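YUKD protein (Bacillus subtilis, PDB 2BPS) is required for secretion of the protein YukE and is probably a component or regulator of the ESX/ESAT-6-like secretion system, with a ubiquitin-like fold. Local coordinates at residues Lys31-Asp34 with Ile35-Ala39; Ile52-Val55 with Asn56-Lys59; Cys70-Thr73 with Asn74-Leu78. One frame throughout, in Å; residues are numbered along the deposited sequence.

Interaction 1. Residues Lys31-Asp34 with Ile35-Ala39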
loop_
_atom_site.group_PDB
_atom_site.type_symbol
_atom_site.label_atom_id
_atom_site.label_comp_id
_atom_site.label_asym_id
_atom_site.label_seq_id
_atom_site.Cartn_x
_atom_site.Cartn_y
_atom_site.Cartn_z
ATOM N N LYS A 31 1.864 2.674 -6.027
ATOM C CA LYS A 31 2.359 3.938 -5.471
ATOM C C LYS A 31 2.678 3.831 -3.992
ATOM O O LYS A 31 3.647 4.417 -3.517
ATOM C CB LYS A 31 1.345 5.066 -5.658
ATOM C CG LYS A 31 1.824 6.223 -6.530
ATOM C CD LYS A 31 3.200 6.738 -6.136
ATOM C CE LYS A 31 3.674 7.816 -7.112
ATOM N NZ LYS A 31 5.125 8.139 -6.932
ATOM N N VAL A 32 1.837 3.108 -3.264
ATOM C CA VAL A 32 2.045 2.913 -1.841
ATOM C C VAL A 32 3.449 2.358 -1.600
ATOM O O VAL A 32 4.085 2.669 -0.591
ATOM C CB VAL A 32 1.002 1.921 -1.252
ATOM C CG1 VAL A 32 1.511 1.338 0.054
ATOM C CG2 VAL A 32 -0.311 2.633 -1.007
ATOM N N ILE A 33 3.936 1.546 -2.534
ATOM C CA ILE A 33 5.251 0.949 -2.382
ATOM C C ILE A 33 6.403 1.932 -2.620
ATOM O O ILE A 33 7.402 1.930 -1.880
ATOM C CB ILE A 33 5.396 -0.269 -3.293
ATOM C CG1 ILE A 33 4.266 -1.254 -3.002
ATOM C CG2 ILE A 33 6.708 -0.975 -3.016
ATOM C CD1 ILE A 33 4.299 -2.475 -3.865
ATOM N N ASP A 34 6.274 2.775 -3.639
ATOM C CA ASP A 34 7.310 3.765 -3.922
ATOM C C ASP A 34 7.463 4.647 -2.694
ATOM O O ASP A 34 8.563 4.846 -2.180
ATOM C CB ASP A 34 6.906 4.623 -5.116
ATOM C CG ASP A 34 6.703 3.802 -6.376
ATOM O OD1 ASP A 34 6.240 4.386 -7.383
ATOM O OD2 ASP A 34 7.008 2.579 -6.360
ATOM N N ILE A 35 6.334 5.167 -2.234
ATOM C CA ILE A 35 6.294 6.023 -1.068
ATOM C C ILE A 35 6.884 5.319 0.147
ATOM O O ILE A 35 7.686 5.896 0.883
ATOM C CB ILE A 35 4.847 6.436 -0.762
ATOM C CG1 ILE A 35 4.280 7.202 -1.962
ATOM C CG2 ILE A 35 4.793 7.271 0.508
ATOM C CD1 ILE A 35 2.894 7.737 -1.743
ATOM N N ALA A 36 6.489 4.068 0.352
ATOM C CA ALA A 36 6.983 3.304 1.484
ATOM C C ALA A 36 8.501 3.314 1.528
ATOM O O ALA A 36 9.092 3.598 2.565
ATOM C CB ALA A 36 6.480 1.889 1.407
ATOM N N TRP A 37 9.135 3.013 0.398
ATOM C CA TRP A 37 10.595 2.980 0.336
ATOM C C TRP A 37 11.261 4.335 0.530
ATOM O O TRP A 37 12.323 4.409 1.138
ATOM C CB TRP A 37 11.058 2.303 -0.965
ATOM C CG TRP A 37 11.473 0.848 -0.739
ATOM C CD1 TRP A 37 12.751 0.346 -0.738
ATOM C CD2 TRP A 37 10.623 -0.246 -0.354
ATOM N NE1 TRP A 37 12.748 -0.980 -0.364
ATOM C CE2 TRP A 37 11.458 -1.371 -0.126
ATOM C CE3 TRP A 37 9.240 -0.387 -0.173
ATOM C CZ2 TRP A 37 10.956 -2.616 0.275
ATOM C CZ3 TRP A 37 8.739 -1.632 0.228
ATOM C CH2 TRP A 37 9.601 -2.728 0.445
ATOM N N GLN A 38 10.632 5.402 0.036
ATOM C CA GLN A 38 11.165 6.757 0.197
ATOM C C GLN A 38 11.106 7.117 1.686
ATOM O O GLN A 38 12.106 7.457 2.297
ATOM C CB GLN A 38 10.337 7.780 -0.611
ATOM C CG GLN A 38 10.467 7.704 -2.151
ATOM C CD GLN A 38 9.593 8.739 -2.927
ATOM O OE1 GLN A 38 9.575 9.932 -2.605
ATOM N NE2 GLN A 38 8.888 8.271 -3.961
ATOM N N ALA A 39 9.921 7.005 2.268
ATOM C CA ALA A 39 9.699 7.340 3.673
ATOM C C ALA A 39 10.440 6.527 4.744
ATOM O O ALA A 39 10.932 7.098 5.717
ATOM C CB ALA A 39 8.198 7.309 3.964
#
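Four successive backbone bonds tie Lys31-Asp34 to Ile35-Ala39, each spanning four residues as in any alpha-helix. The nitrogens of Ile35 and Ala36 reach the oxygens of Lys31 and Val32, with Ile35 N 3.1 Å from Lys31 O and Ala36 N 2.9 Å from Val32 O. Trp37 N donates to Ile33 O at 3.1 Å, and Gln38 N to Asp34 O at the same distance. On the outer side, Lys31 and Asp34 form a long ion pair, Lys31 NZ to Asp34 OD1 3.9 Å, whose grip is probably slight. Next to it Lys31 CD lies 4.3 Å from Ile35 CG1, a loose apolar neighbourhood one turn along. Gln38 folds back over the carbonyl of Asp34, its CG 3.4 Å from Asp34 O.

The chief side-chain packing pairs Ile33 with Trp37, which lie side by side and point the same way. Because CG2 of Ile33 stands anti to the backbone N, with CG1 beside that N (chi1 -55°), it is this methyl that meets the six-membered part of the indole, 3.9 Å from CE3 of Trp37. The inward face that carries Ile33 is apolar: Val32 packs on Leu78 and Ile7, Ile33 and Ala36 on Ile80; at its edge Trp37 meets Tyr14, rings edge-to-face. The chemistry is therefore that of an amphipathic helix laid across a sheet, as in the beta-grasp fold of ubiquitin relatives, with its charges and amide on one flank and Val32, Ile33 and Ala36 buried on the other.

Interaction 2. Residues Ile52-Val55 with Asn56-Lys59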
loop_
_atom_site.group_PDB
_atom_site.type_symbol
_atom_site.label_atom_id
_atom_site.label_comp_id
_atom_site.label_asym_id
_atom_site.label_seq_id
_atom_site.Cartn_x
_atom_site.Cartn_y
_atom_site.Cartn_z
ATOM N N ILE A 52 -0.074 -6.601 -2.814
ATOM C CA ILE A 52 -0.588 -6.050 -1.565
ATOM C C ILE A 52 -1.752 -6.869 -1.042
ATOM O O ILE A 52 -2.558 -7.398 -1.804
ATOM C CB ILE A 52 -1.088 -4.584 -1.757
ATOM C CG1 ILE A 52 0.078 -3.616 -1.611
ATOM C CG2 ILE A 52 -2.190 -4.249 -0.765
ATOM C CD1 ILE A 52 1.083 -3.724 -2.712
ATOM N N ARG A 53 -1.834 -6.952 0.275
ATOM C CA ARG A 53 -2.905 -7.678 0.932
ATOM C C ARG A 53 -3.638 -6.701 1.816
ATOM O O ARG A 53 -3.019 -6.074 2.668
ATOM C CB ARG A 53 -2.332 -8.779 1.809
ATOM C CG ARG A 53 -3.363 -9.436 2.670
ATOM C CD ARG A 53 -2.728 -10.256 3.779
ATOM N NE ARG A 53 -3.772 -10.829 4.619
ATOM C CZ ARG A 53 -3.671 -11.007 5.929
ATOM N NH1 ARG A 53 -4.686 -11.532 6.602
ATOM N NH2 ARG A 53 -2.560 -10.657 6.566
ATOM N N VAL A 54 -4.939 -6.537 1.612
ATOM C CA VAL A 54 -5.677 -5.639 2.486
ATOM C C VAL A 54 -6.069 -6.484 3.670
ATOM O O VAL A 54 -7.048 -7.217 3.640
ATOM C CB VAL A 54 -6.923 -5.074 1.840
ATOM C CG1 VAL A 54 -7.662 -4.204 2.846
ATOM C CG2 VAL A 54 -6.535 -4.260 0.623
ATOM N N VAL A 55 -5.259 -6.376 4.708
ATOM C CA VAL A 55 -5.425 -7.130 5.930
ATOM C C VAL A 55 -6.843 -7.229 6.478
ATOM O O VAL A 55 -7.361 -8.326 6.698
ATOM C CB VAL A 55 -4.513 -6.543 6.999
ATOM C CG1 VAL A 55 -4.603 -7.356 8.264
ATOM C CG2 VAL A 55 -3.086 -6.501 6.467
ATOM N N ASN A 56 -7.465 -6.082 6.705
ATOM C CA ASN A 56 -8.807 -6.039 7.257
ATOM C C ASN A 56 -9.853 -6.670 6.344
ATOM O O ASN A 56 -10.980 -6.932 6.770
ATOM C CB ASN A 56 -9.187 -4.586 7.581
ATOM C CG ASN A 56 -9.024 -3.646 6.388
ATOM O OD1 ASN A 56 -10.002 -3.221 5.776
ATOM N ND2 ASN A 56 -7.778 -3.319 6.058
ATOM N N LYS A 57 -9.484 -6.917 5.094
ATOM C CA LYS A 57 -10.415 -7.514 4.159
ATOM C C LYS A 57 -9.906 -8.815 3.608
ATOM O O LYS A 57 -10.546 -9.417 2.758
ATOM C CB LYS A 57 -10.699 -6.553 3.010
ATOM C CG LYS A 57 -11.623 -5.425 3.392
ATOM C CD LYS A 57 -11.737 -4.398 2.289
ATOM C CE LYS A 57 -12.629 -3.224 2.720
ATOM N NZ LYS A 57 -12.538 -2.062 1.777
ATOM N N ASP A 58 -8.745 -9.251 4.069
ATOM C CA ASP A 58 -8.193 -10.503 3.586
ATOM C C ASP A 58 -8.301 -10.700 2.068
ATOM O O ASP A 58 -8.811 -11.715 1.593
ATOM C CB ASP A 58 -8.885 -11.657 4.290
ATOM C CG ASP A 58 -7.930 -12.483 5.087
ATOM O OD1 ASP A 58 -6.979 -13.010 4.474
ATOM O OD2 ASP A 58 -8.126 -12.598 6.317
ATOM N N LYS A 59 -7.843 -9.717 1.306
ATOM C CA LYS A 59 -7.858 -9.825 -0.141
ATOM C C LYS A 59 -6.571 -9.223 -0.725
ATOM O O LYS A 59 -6.110 -8.165 -0.294
ATOM C CB LYS A 59 -9.101 -9.141 -0.723
ATOM C CG LYS A 59 -9.131 -9.170 -2.250
ATOM C CD LYS A 59 -10.528 -8.976 -2.792
ATOM C CE LYS A 59 -10.541 -9.042 -4.318
ATOM N NZ LYS A 59 -11.923 -9.197 -4.880
#
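Asp58 and Lys59 both lie opposite Val54, a G1 beta bulge, and Asp58 takes up the left-handed backbone conformation (phi 43°) that glycine often supplies in this position. The chain reverses tightly before it: Lys57 N bonds to Val54 O at 2.9 Å, and Asp58 N to Val55 O at 3.1 Å, both donors standing well above the plane of the carbonyl they meet. Val54 N closes the hairpin on Lys59 O at 2.8 Å. Bulged in this way, the hairpin links strands 51-54 and 59-62 at one margin of the five-stranded mixed sheet of a ubiquitin-like beta-grasp domain.

Two side chains accompany the turn on its outer flank. Arg53, its CG anti to the backbone N (chi1 172°) and its chain extended as far as NE, runs alongside Asp58, and the two point the same way. Arg53 NH1 meets Asp58 OD1 at the guanidinium edge in a weak, 3.5 Å salt bridge, the two planes turned 56° apart; the stronger partner is Glu79, held by NH2. Over one guanidinium face lies CA of Val55. On the buried flank Val54 sends CG1 to within 3.8 Å of Lys57 CB, and Val54 also packs on Leu78 and Phe61.

Interaction 3. Residues Cys70-Thr73 with Asn74-Leu78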
loop_
_atom_site.group_PDB
_atom_site.type_symbol
_atom_site.label_atom_id
_atom_site.label_comp_id
_atom_site.label_asym_id
_atom_site.label_seq_id
_atom_site.Cartn_x
_atom_site.Cartn_y
_atom_site.Cartn_z
ATOM N N CYS A 70 -10.114 -0.995 -6.314
ATOM C CA CYS A 70 -9.943 -2.077 -5.360
ATOM C C CYS A 70 -10.782 -1.834 -4.129
ATOM O O CYS A 70 -10.678 -2.563 -3.146
ATOM C CB CYS A 70 -8.480 -2.199 -4.975
ATOM S SG CYS A 70 -7.451 -2.557 -6.385
ATOM N N GLY A 71 -11.617 -0.802 -4.189
ATOM C CA GLY A 71 -12.475 -0.479 -3.064
ATOM C C GLY A 71 -11.688 -0.127 -1.818
ATOM O O GLY A 71 -12.233 -0.091 -0.724
ATOM N N ILE A 72 -10.398 0.130 -1.985
ATOM C CA ILE A 72 -9.541 0.489 -0.870
ATOM C C ILE A 72 -9.895 1.894 -0.376
ATOM O O ILE A 72 -9.844 2.857 -1.135
ATOM C CB ILE A 72 -8.067 0.392 -1.315
ATOM C CG1 ILE A 72 -7.714 -1.089 -1.482
ATOM C CG2 ILE A 72 -7.149 1.094 -0.324
ATOM C CD1 ILE A 72 -6.363 -1.353 -2.066
ATOM N N THR A 73 -10.271 2.001 0.897
ATOM C CA THR A 73 -10.669 3.284 1.490
ATOM C C THR A 73 -10.055 3.518 2.850
ATOM O O THR A 73 -9.331 2.670 3.370
ATOM C CB THR A 73 -12.175 3.357 1.711
ATOM O OG1 THR A 73 -12.779 2.196 1.134
ATOM C CG2 THR A 73 -12.752 4.631 1.095
ATOM N N ASN A 74 -10.390 4.660 3.440
ATOM C CA ASN A 74 -9.870 5.013 4.747
ATOM C C ASN A 74 -10.062 3.843 5.692
ATOM O O ASN A 74 -11.057 3.138 5.599
ATOM C CB ASN A 74 -10.598 6.239 5.289
ATOM C CG ASN A 74 -11.099 7.150 4.186
ATOM O OD1 ASN A 74 -12.092 6.846 3.528
ATOM N ND2 ASN A 74 -10.407 8.263 3.964
ATOM N N GLY A 75 -9.100 3.633 6.587
ATOM C CA GLY A 75 -9.200 2.542 7.536
ATOM C C GLY A 75 -8.480 1.295 7.069
ATOM O O GLY A 75 -7.994 0.519 7.894
ATOM N N ASP A 76 -8.413 1.092 5.755
ATOM C CA ASP A 76 -7.731 -0.074 5.191
ATOM C C ASP A 76 -6.243 -0.140 5.559
ATOM O O ASP A 76 -5.546 0.878 5.621
ATOM C CB ASP A 76 -7.868 -0.094 3.658
ATOM C CG ASP A 76 -9.246 -0.525 3.203
ATOM O OD1 ASP A 76 -10.075 -0.823 4.089
ATOM O OD2 ASP A 76 -9.495 -0.570 1.975
ATOM N N ARG A 77 -5.767 -1.352 5.806
ATOM C CA ARG A 77 -4.371 -1.564 6.149
ATOM C C ARG A 77 -3.779 -2.377 5.009
ATOM O O ARG A 77 -4.227 -3.498 4.745
ATOM C CB ARG A 77 -4.270 -2.342 7.465
ATOM C CG ARG A 77 -2.868 -2.494 8.027
ATOM C CD ARG A 77 -2.903 -3.434 9.220
ATOM N NE ARG A 77 -1.613 -3.550 9.906
ATOM C CZ ARG A 77 -1.310 -2.946 11.055
ATOM N NH1 ARG A 77 -0.108 -3.118 11.597
ATOM N NH2 ARG A 77 -2.206 -2.177 11.667
ATOM N N LEU A 78 -2.796 -1.812 4.312
ATOM C CA LEU A 78 -2.181 -2.541 3.208
ATOM C C LEU A 78 -0.870 -3.172 3.654
ATOM O O LEU A 78 0.053 -2.491 4.098
ATOM C CB LEU A 78 -1.929 -1.633 1.993
ATOM C CG LEU A 78 -3.087 -0.828 1.391
ATOM C CD1 LEU A 78 -2.718 -0.421 -0.031
ATOM C CD2 LEU A 78 -4.365 -1.637 1.382
#
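Thr73 meets the following segment through its backbone at both ends. Thr73 N donates to Asp76 OD2 at 2.9 Å, arriving from above the carboxylate plane, 66° out of it, and Thr73 O accepts from Asp76 N at 3.0 Å. The second bond closes a type II beta turn from Thr73 to Asp76, with Asn74 and Gly75 at its two corners (positions i+1 and i+2); the positive phi at i+2 suits glycine. Asp76 thus clasps Thr73 twice, once by its backbone and once by its side chain: chi1 -75° puts CG beside the backbone N, and the carboxylate then lies against the Thr73 backbone. The hydroxyl of Thr73 donates instead to Gly71 O, with Thr73 OG1 3.0 Å from Gly71 O.

Ile72 carries the apolar part. Ile72 CG2 passes across the carboxylate of Asp76, 3.7 Å from Asp76 OD2, while Ile72 CD1 meets Leu78 CD2 tip to tip at 4.0 Å. Leu78 continues inward to Ile52 and Ile9, and Ile72 also touches Ile5 and Val54. The turn thereby delivers the chain into strand 77-80, the middle strand of the sheet, between strand 4-10, parallel to it, and strand 51-54, antiparallel to it.

In the fold
The three contacts illustrate how local chemistry follows place in a beta-grasp fold. Interaction 1 is a helical turn with one face in the core, while interactions 2 and 3 are turns at sheet ends, partly buried, with exposed turn residues and buried aliphatic ones. Interactions 2 and 3 lead from or into neighbouring strands, 51-54 and 77-80, and their centres lie about 8 Å apart; a probable backbone bond from Val55 N to Arg77 O joins them. Interaction 1 lies farther off, about 16 to 18 Å between centres, and meets both by apolar packing in the core: Ile33 packs on Ile52, and Val32 on Leu78. Only interaction 3 lets a buried carboxylate hold its turn.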